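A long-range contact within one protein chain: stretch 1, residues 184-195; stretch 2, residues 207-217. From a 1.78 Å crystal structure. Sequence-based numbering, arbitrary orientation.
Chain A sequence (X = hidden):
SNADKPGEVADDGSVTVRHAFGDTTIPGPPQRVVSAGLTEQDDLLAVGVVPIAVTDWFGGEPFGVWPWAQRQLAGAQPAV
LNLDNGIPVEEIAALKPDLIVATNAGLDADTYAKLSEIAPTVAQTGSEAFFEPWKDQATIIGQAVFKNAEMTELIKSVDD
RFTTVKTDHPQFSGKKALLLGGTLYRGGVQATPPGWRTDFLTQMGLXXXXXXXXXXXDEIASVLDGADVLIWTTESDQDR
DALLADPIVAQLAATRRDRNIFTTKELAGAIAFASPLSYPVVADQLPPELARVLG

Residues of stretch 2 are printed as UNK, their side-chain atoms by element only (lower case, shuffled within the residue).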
# COMPACT_ATOMS: atom_id res chain seq x y z
N LEU A 184 6.24 -0.75 -18.59
CA LEU A 184 7.63 -0.34 -18.77
C LEU A 184 7.69 1.18 -18.71
O LEU A 184 6.69 1.86 -18.95
CB LEU A 184 8.20 -0.85 -20.09
CG LEU A 184 8.17 -2.37 -20.33
CD1 LEU A 184 8.68 -2.71 -21.72
CD2 LEU A 184 8.98 -3.12 -19.29
N TYR A 185 8.86 1.71 -18.35
CA TYR A 185 9.09 3.15 -18.34
C TYR A 185 10.26 3.44 -19.27
O TYR A 185 11.38 2.99 -19.02
CB TYR A 185 9.43 3.66 -16.93
CG TYR A 185 9.69 5.15 -16.94
CD1 TYR A 185 8.63 6.05 -16.94
CD2 TYR A 185 10.99 5.65 -16.99
CE1 TYR A 185 8.86 7.41 -16.97
CE2 TYR A 185 11.22 7.02 -17.02
CZ TYR A 185 10.15 7.89 -17.01
OH TYR A 185 10.36 9.25 -17.04
N ARG A 186 9.99 4.17 -20.35
CA ARG A 186 11.01 4.47 -21.36
C ARG A 186 11.80 3.23 -21.74
O ARG A 186 13.04 3.26 -21.81
CB ARG A 186 11.94 5.59 -20.85
CG ARG A 186 11.22 6.90 -20.54
CD ARG A 186 12.17 8.00 -20.09
NE ARG A 186 13.03 8.49 -21.17
CZ ARG A 186 14.36 8.54 -21.15
NH1 ARG A 186 15.01 9.00 -22.21
NH2 ARG A 186 15.07 8.13 -20.09
N GLY A 187 11.10 2.12 -21.96
CA GLY A 187 11.72 0.85 -22.36
C GLY A 187 12.38 0.04 -21.24
O GLY A 187 12.84 -1.08 -21.48
N GLY A 188 12.42 0.58 -20.03
CA GLY A 188 13.02 -0.10 -18.88
C GLY A 188 11.97 -0.72 -17.97
O GLY A 188 10.77 -0.43 -18.07
N VAL A 189 12.44 -1.58 -17.08
CA VAL A 189 11.58 -2.25 -16.12
C VAL A 189 11.61 -1.52 -14.79
O VAL A 189 12.69 -1.15 -14.29
CB VAL A 189 12.02 -3.72 -15.91
CG1 VAL A 189 11.30 -4.34 -14.72
CG2 VAL A 189 11.79 -4.53 -17.18
N GLN A 190 10.43 -1.33 -14.21
CA GLN A 190 10.30 -0.74 -12.89
C GLN A 190 10.26 -1.84 -11.84
O GLN A 190 9.61 -2.87 -12.03
CB GLN A 190 9.04 0.11 -12.84
CG GLN A 190 9.04 1.16 -13.93
CD GLN A 190 7.87 2.11 -13.83
OE1 GLN A 190 6.78 1.82 -14.33
NE2 GLN A 190 8.10 3.27 -13.22
N ALA A 191 10.97 -1.64 -10.74
CA ALA A 191 11.04 -2.65 -9.68
C ALA A 191 10.91 -2.02 -8.29
O ALA A 191 11.16 -0.83 -8.10
CB ALA A 191 12.34 -3.43 -9.78
N THR A 192 10.51 -2.84 -7.34
CA THR A 192 10.46 -2.44 -5.95
C THR A 192 11.72 -2.96 -5.25
O THR A 192 11.89 -4.17 -5.06
CB THR A 192 9.19 -2.98 -5.26
OG1 THR A 192 8.03 -2.43 -5.90
CG2 THR A 192 9.18 -2.61 -3.79
N PRO A 193 12.64 -2.04 -4.89
CA PRO A 193 13.85 -2.51 -4.22
C PRO A 193 13.53 -3.09 -2.85
O PRO A 193 12.52 -2.73 -2.25
CB PRO A 193 14.69 -1.23 -4.08
CG PRO A 193 14.16 -0.30 -5.12
CD PRO A 193 12.69 -0.60 -5.18
N PRO A 194 14.38 -4.01 -2.36
CA PRO A 194 14.17 -4.55 -1.03
C PRO A 194 13.93 -3.45 0.01
O PRO A 194 14.56 -2.40 -0.04
CB PRO A 194 15.47 -5.30 -0.74
CG PRO A 194 15.98 -5.69 -2.08
CD PRO A 194 15.53 -4.64 -3.04
N GLY A 195 13.01 -3.69 0.93
CA GLY A 195 12.62 -2.70 1.92
C GLY A 195 11.32 -3.14 2.54
O GLY A 195 10.89 -4.29 2.36
N UNK A 207 13.17 -15.32 -1.33
CA UNK A 207 14.35 -14.47 -1.34
C UNK A 207 14.07 -13.28 -2.25
O UNK A 207 13.68 -13.43 -3.42
o UNK A 207 15.96 -16.21 -0.80
c UNK A 207 15.60 -15.25 -1.80
c UNK A 207 16.77 -14.32 -2.04
N UNK A 208 14.24 -12.09 -1.69
CA UNK A 208 14.00 -10.85 -2.40
C UNK A 208 15.35 -10.33 -2.89
O UNK A 208 16.18 -9.88 -2.11
c UNK A 208 11.95 -10.34 -1.03
c UNK A 208 13.32 -9.83 -1.48
c UNK A 208 13.16 -8.48 -2.16
N UNK A 209 15.56 -10.42 -4.20
CA UNK A 209 16.79 -9.97 -4.84
C UNK A 209 17.00 -8.46 -4.74
O UNK A 209 16.07 -7.69 -4.90
c UNK A 209 18.24 -12.34 -6.23
c UNK A 209 16.92 -11.78 -6.73
c UNK A 209 16.77 -10.33 -6.33
c UNK A 209 16.80 -11.89 -8.25
N UNK A 210 18.24 -8.06 -4.48
CA UNK A 210 18.64 -6.66 -4.65
C UNK A 210 18.40 -6.24 -6.09
O UNK A 210 18.79 -6.93 -7.02
c UNK A 210 20.12 -6.45 -4.27
c UNK A 210 19.74 -4.44 -2.78
o UNK A 210 19.72 -3.68 -3.75
c UNK A 210 20.32 -5.84 -2.89
n UNK A 210 19.25 -4.09 -1.59
N UNK A 211 17.75 -5.10 -6.27
CA UNK A 211 17.40 -4.61 -7.59
C UNK A 211 17.23 -3.09 -7.52
O UNK A 211 16.77 -2.56 -6.51
c UNK A 211 14.88 -4.88 -7.30
c UNK A 211 15.87 -5.06 -9.57
c UNK A 211 16.11 -5.32 -8.10
N UNK A 212 17.63 -2.37 -8.59
CA UNK A 212 17.37 -0.92 -8.61
C UNK A 212 15.91 -0.63 -8.93
O UNK A 212 15.22 -1.48 -9.48
c UNK A 212 18.32 -2.84 -9.80
c UNK A 212 18.90 -1.59 -10.38
c UNK A 212 18.30 -0.40 -9.72
N UNK A 213 15.45 0.57 -8.58
CA UNK A 213 14.05 0.95 -8.78
C UNK A 213 13.68 0.95 -10.26
O UNK A 213 12.51 0.76 -10.62
c UNK A 213 13.80 2.33 -8.18
N UNK A 214 14.68 1.17 -11.11
CA UNK A 214 14.51 1.16 -12.54
C UNK A 214 15.68 0.40 -13.15
O UNK A 214 16.85 0.73 -12.92
c UNK A 214 14.45 4.21 -14.97
c UNK A 214 12.77 2.36 -14.93
c UNK A 214 14.19 2.77 -14.58
c UNK A 214 14.46 2.58 -13.08
N UNK A 215 15.35 -0.61 -13.94
CA UNK A 215 16.33 -1.42 -14.65
C UNK A 215 16.36 -0.93 -16.10
O UNK A 215 15.38 -1.09 -16.83
c UNK A 215 15.93 -2.90 -14.60
c UNK A 215 16.94 -3.76 -15.34
c UNK A 215 15.80 -3.35 -13.14
c UNK A 215 14.95 -4.59 -12.97
N UNK A 216 17.48 -0.31 -16.51
CA UNK A 216 17.53 0.19 -17.88
C UNK A 216 17.39 -0.93 -18.91
O UNK A 216 17.69 -2.08 -18.62
c UNK A 216 18.73 -0.06 -15.77
c UNK A 216 18.91 0.86 -17.97
c UNK A 216 19.70 0.29 -16.84
N UNK A 217 16.90 -0.58 -20.10
CA UNK A 217 16.58 -1.58 -21.12
C UNK A 217 17.73 -2.54 -21.43
O UNK A 217 17.52 -3.74 -21.61
n UNK A 217 14.02 -1.98 -25.36
c UNK A 217 16.13 -0.89 -22.40
c UNK A 217 12.94 -2.71 -25.10
n UNK A 217 12.32 -2.63 -23.92
c UNK A 217 14.63 -1.05 -24.42
n UNK A 217 12.48 -3.55 -26.03
c UNK A 217 15.40 -1.81 -23.35
O HOH W 1 16.93 -1.74 -0.95

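Position 207 carries three side-chain atoms: a first carbon bearing one oxygen and one carbon, all out of reach of stretch 1. That branched hydroxyl pattern is threonine; Thr 207 makes no contact with stretch 1.

Position 208 has three carbons, forked at the first, with CA-to-CB pointing toward stretch 1 and one arm near CG of Pro 194. This is valine; CG1 of Val 208 lies 4.0 Å from CG of Pro 194.

At position 209 four carbons fork at the second, and none comes within 4.5 Å of stretch 1: leucine. CA-to-CB of Leu 209 points away; the contact is made by its backbone O, 3.5 Å from CG of Pro 194.

Position 210 shows a chain of three carbons, the third carrying one oxygen and one nitrogen. CA-to-CB points away, yet the chain end returns to CG of Pro 194. This is glutamine, with NE2 of Gln 210 3.7 Å from CG of Pro 194. A water donates to O of Pro 194 at 2.6 Å and accepts a weak hydrogen bond from NE2 of Gln 210 at 3.4 Å.

Position 211 again has three carbons forked at the first, one arm against CB of Ala 191, so it is valine. CG1 of Val 211 packs 3.8 Å from CB of Ala 191.

Three carbons close a ring onto the backbone nitrogen at position 212. CA-to-CB points away, while the carbonyl O approaches CB of Ala 191. This is proline; O of Pro 212 is 3.5 Å from CB of Ala 191.

Position 213 has a single side-chain carbon, near CG of Pro 193, and is alanine. CB of Ala 213 meets CG of Pro 193 at 4.1 Å, and O of Ala 213 accepts a hydrogen bond from N of Ala 191 (2.9 Å, N-H...O angle 173°).

Position 214 bears four carbons forked at the second, reaching Gln 190 and Tyr 185: leucine. CD1 of Leu 214 lies 4.0 Å from CG of Gln 190 and 4.1 Å from CB of Tyr 185, on the sheet face shared with Gln 190.

At position 215 four carbons fork at the first, the two-carbon arm touching Val 189: isoleucine. CD1 of Ile 215 is 4.1 Å from CG1 of Val 189 on the other face.

Position 216 is a second three-carbon ring onto nitrogen; CA-to-CB points away and the ring carbons make no contact within 4.5 Å. This is proline.

Position 217 has three carbons, a nitrogen, then a carbon carrying two nitrogens, one close to O of Gly 187: arginine. NH1 of Arg 217 donates to O of Gly 187 at 2.9 Å and 160°, with that oxygen near the guanidinium plane.

The contact rests on a short antiparallel pairing. N of Val 189 donates to O of Ile 215 at 3.0 Å, and N of Ile 215 returns a bond to O of Val 189 at 2.7 Å. An ideal CB on Gly 188 would clash with O of Ile 215 at 2.8 Å, so glycine permits the close approach. Proline and aliphatic packing extends the contact, which buries 735 Å².

Stretch 2 207-217: TVLQVPALIPR
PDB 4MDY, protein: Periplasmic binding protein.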